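Local coordinates for tRNA (adenine(58)-N(1))-methyltransferase TrmI (Thermus thermophilus, PDB 2PWY), which catalyses the S-adenosyl-L-methionine-dependent methylation of N1 of adenosine at position 58 in tRNA and is required for growth at extreme temperatures, at residues S86-L91 against G108-F113; R139-F144 against V150-G155. All coordinates share one frame; numbering follows the deposited sequence.

Following the chain from the N terminus, the first element involved is helix 82-91. Interaction 1 brings this helix against the start of helix 109-118, closing a loop of 16 residues that contains strand 99-103. Further on, interaction 2 closes a short loop of five residues, folding helix 131-144 back over strand 150-154 at the end of a beta-alpha-beta unit. The two loops follow in series and neither nest nor cross. They meet through helix 109-118: T111 CG2 packs against V150 CG1, and L112 and the G108 carbonyl against V141. Together they link helices 82-91, 109-118 and 131-144 with strand 150-154, the cofactor carboxylate lying at the start of helix 109-118.

Interaction 1. Residues S86-L91 against G108-F113; sequences SAMVTL and GGLTLF. With SAH (S-adenosyl-L-homocysteine), chain E.
Across to helix 82-91, the ring of F113 comes closest to a backbone nitrogen: S86 N lies 3.9 Å from F113 CD2 and approaches the ring obliquely. In the plane of the same ring, the carbonyl oxygen of G109, one turn earlier, sits at an edge, so polar backbone atoms from both helices border an apolar group. One turn after S86, V89 comes alongside the root of the phenylalanine, its CG2 4.1 Å from F113 CB. The third touch is between the ends of two side chains: M88, bent at its thioether (chi3 77°), brings CE to 3.8 Å from L110 CD2, the two side chains crossing at about a right angle. All of this is van der Waals contact between helical segments 86-91 and 109-113, whose axes approach to 10.0 Å at 48°.

L110 works on two fronts. While its CD2 meets the methionine, its backbone N donates a nearly straight bond to SAH O (2.9 Å, 161°). G109 N grips the other carboxylate oxygen, SAH OXT, at 3.1 Å, and a side chain on this glycine would run into SAH O. G108 is the N-cap, and its positive phi suits glycine. The carboxylate thus lies at the N-terminal end of helix 109-118, where the helix dipole would be expected to favour a negative group, as in the glycine-rich loop of class I methyltransferases.

Outside the pair, F113 also packs on L66 and L70 of helix 66-72, while M88 leans on L249 of strand 248-254. Helix 82-91 meets its counterpart in a second subunit, where S86 OG is hydrogen-bonded to T90 OG1 of that subunit, so the contact lies between the central sheet, helix 66-72 and a subunit interface.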
loop_
_atom_site.group_PDB
_atom_site.type_symbol
_atom_site.label_atom_id
_atom_site.label_comp_id
_atom_site.label_asym_id
_atom_site.label_seq_id
_atom_site.Cartn_x
_atom_site.Cartn_y
_atom_site.Cartn_z
ATOM N N SER A 86 7.425 16.295 5.019
ATOM C CA SER A 86 8.043 15.598 6.145
ATOM C C SER A 86 9.159 14.647 5.685
ATOM O O SER A 86 10.286 14.679 6.215
ATOM C CB SER A 86 6.950 14.820 6.898
ATOM O OG SER A 86 7.482 14.109 7.999
ATOM N N ALA A 87 8.856 13.802 4.697
ATOM C CA ALA A 87 9.842 12.866 4.152
ATOM C C ALA A 87 10.995 13.594 3.474
ATOM O O ALA A 87 12.157 13.191 3.617
ATOM C CB ALA A 87 9.183 11.878 3.197
ATOM N N MET A 88 10.686 14.668 2.747
ATOM C CA MET A 88 11.744 15.411 2.047
ATOM C C MET A 88 12.783 15.982 3.002
ATOM O O MET A 88 13.976 15.942 2.714
ATOM C CB MET A 88 11.161 16.513 1.169
ATOM C CG MET A 88 10.442 15.963 -0.028
ATOM S SD MET A 88 9.690 17.255 -1.018
ATOM C CE MET A 88 11.147 17.892 -1.857
ATOM N N VAL A 89 12.337 16.490 4.147
ATOM C CA VAL A 89 13.270 17.023 5.137
ATOM C C VAL A 89 14.221 15.938 5.650
ATOM O O VAL A 89 15.419 16.187 5.829
ATOM C CB VAL A 89 12.518 17.712 6.278
ATOM C CG1 VAL A 89 13.468 18.036 7.434
ATOM C CG2 VAL A 89 11.849 18.987 5.736
ATOM N N THR A 90 13.693 14.734 5.860
ATOM C CA THR A 90 14.513 13.612 6.311
ATOM C C THR A 90 15.450 13.127 5.202
ATOM O O THR A 90 16.622 12.843 5.447
ATOM C CB THR A 90 13.641 12.446 6.823
ATOM O OG1 THR A 90 12.882 12.912 7.951
ATOM C CG2 THR A 90 14.534 11.272 7.286
ATOM N N LEU A 91 14.934 13.023 3.981
ATOM C CA LEU A 91 15.771 12.594 2.855
ATOM C C LEU A 91 16.889 13.594 2.544
ATOM O O LEU A 91 17.979 13.206 2.127
ATOM C CB LEU A 91 14.921 12.343 1.624
ATOM C CG LEU A 91 13.934 11.171 1.751
ATOM C CD1 LEU A 91 12.997 11.181 0.549
ATOM C CD2 LEU A 91 14.689 9.850 1.843
ATOM N N GLY A 108 4.409 28.224 -0.303
ATOM C CA GLY A 108 5.174 28.251 0.945
ATOM C C GLY A 108 4.995 27.066 1.880
ATOM O O GLY A 108 5.491 27.090 3.007
ATOM N N GLY A 109 4.321 26.016 1.420
ATOM C CA GLY A 109 4.091 24.849 2.278
ATOM C C GLY A 109 5.390 24.141 2.605
ATOM O O GLY A 109 5.747 23.993 3.774
ATOM N N LEU A 110 6.102 23.701 1.570
ATOM C CA LEU A 110 7.410 23.066 1.779
ATOM C C LEU A 110 8.381 24.053 2.451
ATOM O O LEU A 110 9.163 23.670 3.320
ATOM C CB LEU A 110 7.966 22.528 0.453
ATOM C CG LEU A 110 9.311 21.795 0.551
ATOM C CD1 LEU A 110 9.269 20.692 1.599
ATOM C CD2 LEU A 110 9.793 21.284 -0.831
ATOM N N THR A 111 8.301 25.330 2.069
ATOM C CA THR A 111 9.134 26.370 2.681
ATOM C C THR A 111 9.057 26.326 4.207
ATOM O O THR A 111 10.082 26.397 4.888
ATOM C CB THR A 111 8.758 27.784 2.194
ATOM O OG1 THR A 111 8.685 27.788 0.760
ATOM C CG2 THR A 111 9.814 28.793 2.673
ATOM N N LEU A 112 7.841 26.192 4.737
ATOM C CA LEU A 112 7.655 26.135 6.182
ATOM C C LEU A 112 8.328 24.920 6.821
ATOM O O LEU A 112 8.973 25.046 7.870
ATOM C CB LEU A 112 6.161 26.202 6.515
ATOM C CG LEU A 112 5.549 27.606 6.369
ATOM C CD1 LEU A 112 4.032 27.505 6.315
ATOM C CD2 LEU A 112 6.009 28.560 7.515
ATOM N N PHE A 113 8.209 23.759 6.175
ATOM C CA PHE A 113 8.867 22.539 6.658
ATOM C C PHE A 113 10.390 22.718 6.663
ATOM O O PHE A 113 11.077 22.403 7.651
ATOM C CB PHE A 113 8.467 21.330 5.803
ATOM C CG PHE A 113 7.193 20.677 6.265
ATOM C CD1 PHE A 113 5.956 21.205 5.907
ATOM C CD2 PHE A 113 7.243 19.549 7.090
ATOM C CE1 PHE A 113 4.753 20.604 6.362
ATOM C CE2 PHE A 113 6.059 18.944 7.543
ATOM C CZ PHE A 113 4.821 19.472 7.183
HETATM N N SAH E . 6.357 23.222 -2.760
HETATM C CA SAH E . 5.458 24.403 -2.974
HETATM C CB SAH E . 4.650 24.249 -4.256
HETATM C CG SAH E . 5.498 24.471 -5.511
HETATM S SD SAH E . 4.428 24.534 -6.973
HETATM C C SAH E . 4.557 24.550 -1.763
HETATM O O SAH E . 4.572 23.685 -0.873
HETATM O OXT SAH E . 3.820 25.535 -1.645
HETATM C "C5'" SAH E . 5.757 24.834 -8.167
HETATM C "C4'" SAH E . 6.169 26.310 -8.213
HETATM O "O4'" SAH E . 7.431 26.411 -8.840
HETATM C "C3'" SAH E . 5.229 27.228 -9.005
HETATM O "O3'" SAH E . 4.875 28.325 -8.169
HETATM C "C2'" SAH E . 6.052 27.675 -10.213
HETATM O "O2'" SAH E . 5.817 29.010 -10.598
HETATM C "C1'" SAH E . 7.459 27.560 -9.684
HETATM N N9 SAH E . 8.541 27.274 -10.640
HETATM C C8 SAH E . 8.544 26.321 -11.620
HETATM N N7 SAH E . 9.765 26.341 -12.202
HETATM C C5 SAH E . 10.552 27.249 -11.582
HETATM C C6 SAH E . 11.875 27.660 -11.779
HETATM N N6 SAH E . 12.640 27.110 -12.736
HETATM N N1 SAH E . 12.382 28.649 -10.947
HETATM C C2 SAH E . 11.607 29.220 -9.966
HETATM N N3 SAH E . 10.299 28.812 -9.792
HETATM C C4 SAH E . 9.786 27.842 -10.586
#

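Interaction 2. Residues R139-F144 against V150-G155; sequences RNVRAF and VRFHLG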
loop_
_atom_site.group_PDB
_atom_site.type_symbol
_atom_site.label_atom_id
_atom_site.label_comp_id
_atom_site.label_asym_id
_atom_site.label_seq_id
_atom_site.Cartn_x
_atom_site.Cartn_y
_atom_site.Cartn_z
ATOM N N ARG A 139 2.979 35.658 2.219
ATOM C CA ARG A 139 1.901 35.844 3.209
ATOM C C ARG A 139 1.701 34.581 4.041
ATOM O O ARG A 139 1.580 34.646 5.275
ATOM C CB ARG A 139 0.574 36.256 2.548
ATOM C CG ARG A 139 0.511 37.735 2.144
ATOM C CD ARG A 139 -0.907 38.173 1.721
ATOM N NE ARG A 139 -1.310 37.596 0.440
ATOM C CZ ARG A 139 -1.017 38.107 -0.756
ATOM N NH1 ARG A 139 -0.310 39.228 -0.862
ATOM N NH2 ARG A 139 -1.428 37.482 -1.852
ATOM N N ASN A 140 1.671 33.434 3.362
ATOM C CA ASN A 140 1.424 32.160 4.038
ATOM C C ASN A 140 2.499 31.862 5.080
ATOM O O ASN A 140 2.188 31.459 6.205
ATOM C CB ASN A 140 1.328 31.019 3.024
ATOM C CG ASN A 140 0.005 31.011 2.265
ATOM O OD1 ASN A 140 -0.957 31.688 2.642
ATOM N ND2 ASN A 140 -0.049 30.232 1.198
ATOM N N VAL A 141 3.761 32.086 4.703
ATOM C CA VAL A 141 4.893 31.837 5.595
ATOM C C VAL A 141 4.849 32.802 6.784
ATOM O O VAL A 141 4.967 32.401 7.942
ATOM C CB VAL A 141 6.238 31.961 4.836
ATOM C CG1 VAL A 141 7.437 31.893 5.794
ATOM C CG2 VAL A 141 6.328 30.867 3.769
ATOM N N ARG A 142 4.661 34.081 6.483
ATOM C CA ARG A 142 4.761 35.094 7.523
ATOM C C ARG A 142 3.621 34.999 8.542
ATOM O O ARG A 142 3.816 35.315 9.721
ATOM C CB ARG A 142 4.920 36.481 6.902
ATOM C CG ARG A 142 6.303 36.608 6.252
ATOM C CD ARG A 142 6.392 37.645 5.136
ATOM N NE ARG A 142 7.753 37.659 4.590
ATOM C CZ ARG A 142 8.166 38.430 3.589
ATOM N NH1 ARG A 142 7.332 39.273 2.991
ATOM N NH2 ARG A 142 9.429 38.353 3.183
ATOM N N ALA A 143 2.463 34.507 8.099
ATOM C CA ALA A 143 1.284 34.367 8.959
ATOM C C ALA A 143 1.447 33.266 10.004
ATOM O O ALA A 143 0.721 33.236 11.008
ATOM C CB ALA A 143 0.037 34.106 8.111
ATOM N N PHE A 144 2.402 32.365 9.765
ATOM C CA PHE A 144 2.568 31.168 10.590
ATOM C C PHE A 144 3.917 31.122 11.308
ATOM O O PHE A 144 4.042 30.478 12.354
ATOM C CB PHE A 144 2.442 29.932 9.698
ATOM C CG PHE A 144 2.240 28.651 10.451
ATOM C CD1 PHE A 144 0.981 28.317 10.952
ATOM C CD2 PHE A 144 3.294 27.765 10.645
ATOM C CE1 PHE A 144 0.778 27.112 11.642
ATOM C CE2 PHE A 144 3.096 26.571 11.342
ATOM C CZ PHE A 144 1.833 26.244 11.830
ATOM N N VAL A 150 14.208 32.772 6.142
ATOM C CA VAL A 150 13.901 32.524 4.735
ATOM C C VAL A 150 14.252 33.745 3.899
ATOM O O VAL A 150 13.766 34.849 4.177
ATOM C CB VAL A 150 12.396 32.192 4.506
ATOM C CG1 VAL A 150 12.166 31.817 3.054
ATOM C CG2 VAL A 150 11.937 31.053 5.426
ATOM N N ARG A 151 15.086 33.547 2.879
ATOM C CA ARG A 151 15.360 34.601 1.891
ATOM C C ARG A 151 14.619 34.257 0.607
ATOM O O ARG A 151 14.940 33.260 -0.046
ATOM C CB ARG A 151 16.865 34.766 1.657
ATOM C CG ARG A 151 17.225 36.030 0.857
ATOM C CD ARG A 151 18.738 36.281 0.724
ATOM N NE ARG A 151 19.421 36.430 2.013
ATOM C CZ ARG A 151 20.536 35.788 2.364
ATOM N NH1 ARG A 151 21.135 34.957 1.523
ATOM N NH2 ARG A 151 21.068 35.996 3.564
ATOM N N PHE A 152 13.607 35.060 0.273
ATOM C CA PHE A 152 12.787 34.827 -0.913
ATOM C C PHE A 152 13.393 35.558 -2.095
ATOM O O PHE A 152 13.886 36.681 -1.943
ATOM C CB PHE A 152 11.357 35.355 -0.714
ATOM C CG PHE A 152 10.574 34.659 0.371
ATOM C CD1 PHE A 152 9.933 33.443 0.117
ATOM C CD2 PHE A 152 10.415 35.252 1.628
ATOM C CE1 PHE A 152 9.171 32.800 1.117
ATOM C CE2 PHE A 152 9.660 34.619 2.632
ATOM C CZ PHE A 152 9.035 33.395 2.376
ATOM N N HIS A 153 13.342 34.924 -3.265
ATOM C CA HIS A 153 13.824 35.516 -4.515
ATOM C C HIS A 153 12.791 35.377 -5.614
ATOM O O HIS A 153 12.264 34.275 -5.862
ATOM C CB HIS A 153 15.110 34.840 -4.989
ATOM C CG HIS A 153 16.226 34.895 -3.999
ATOM N ND1 HIS A 153 16.369 33.974 -2.983
ATOM C CD2 HIS A 153 17.262 35.758 -3.875
ATOM C CE1 HIS A 153 17.443 34.269 -2.274
ATOM N NE2 HIS A 153 17.998 35.351 -2.789
ATOM N N LEU A 154 12.510 36.494 -6.281
ATOM C CA LEU A 154 11.640 36.482 -7.453
ATOM C C LEU A 154 12.498 36.232 -8.682
ATOM O O LEU A 154 13.372 37.040 -9.019
ATOM C CB LEU A 154 10.895 37.805 -7.608
ATOM C CG LEU A 154 10.030 37.936 -8.861
ATOM C CD1 LEU A 154 8.851 36.976 -8.826
ATOM C CD2 LEU A 154 9.548 39.379 -8.993
ATOM N N GLY A 155 12.258 35.108 -9.341
ATOM C CA GLY A 155 13.037 34.749 -10.522
ATOM C C GLY A 155 13.182 33.258 -10.709
ATOM O O GLY A 155 12.819 32.468 -9.835
#
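V141 meets the ring of F152 head-on, at the edge and close to the ring plane. Its CB and CG2 both lie 4.0 Å from F152 CZ, so the branched end of the valine is gathered around a single ring carbon. On one face of that ring, V150 CG1 of the same strand stands 3.5 Å above the plane, offset toward the rim. With CG of F152 anti to its carbonyl carbon (chi1 -64°), the ring reaches across to the helix. L134 and E138 from an earlier part of helix 131-144 and T105 from the loop before helix 109-118 also touch it. This is the closely packed side of the contact.

The other side is exposed. R142 runs extended from CG to NE and slides past the ring in the opposite direction, bringing NH2 to 3.6 Å from F152 CD2. The approach is oblique, and the guanidinium and ring planes stand 86° apart, so the two groups do not stack. NH1 of the arginine makes a long, weak ion pair with E138 OE1. Replacing F152 by an alanine is likely to open a gap beside V141 and leave the R142 guanidinium without the aromatic carbons beside its NH2.

The contact closes the beta-alpha-beta unit of strand 123-128, helix 131-144 and strand 150-154. With neither hydrogen bonds nor salt bridges between the two segments, its chemistry implies that they are joined mainly by apolar contact, with the arginine lying beside the ring at the exposed margin.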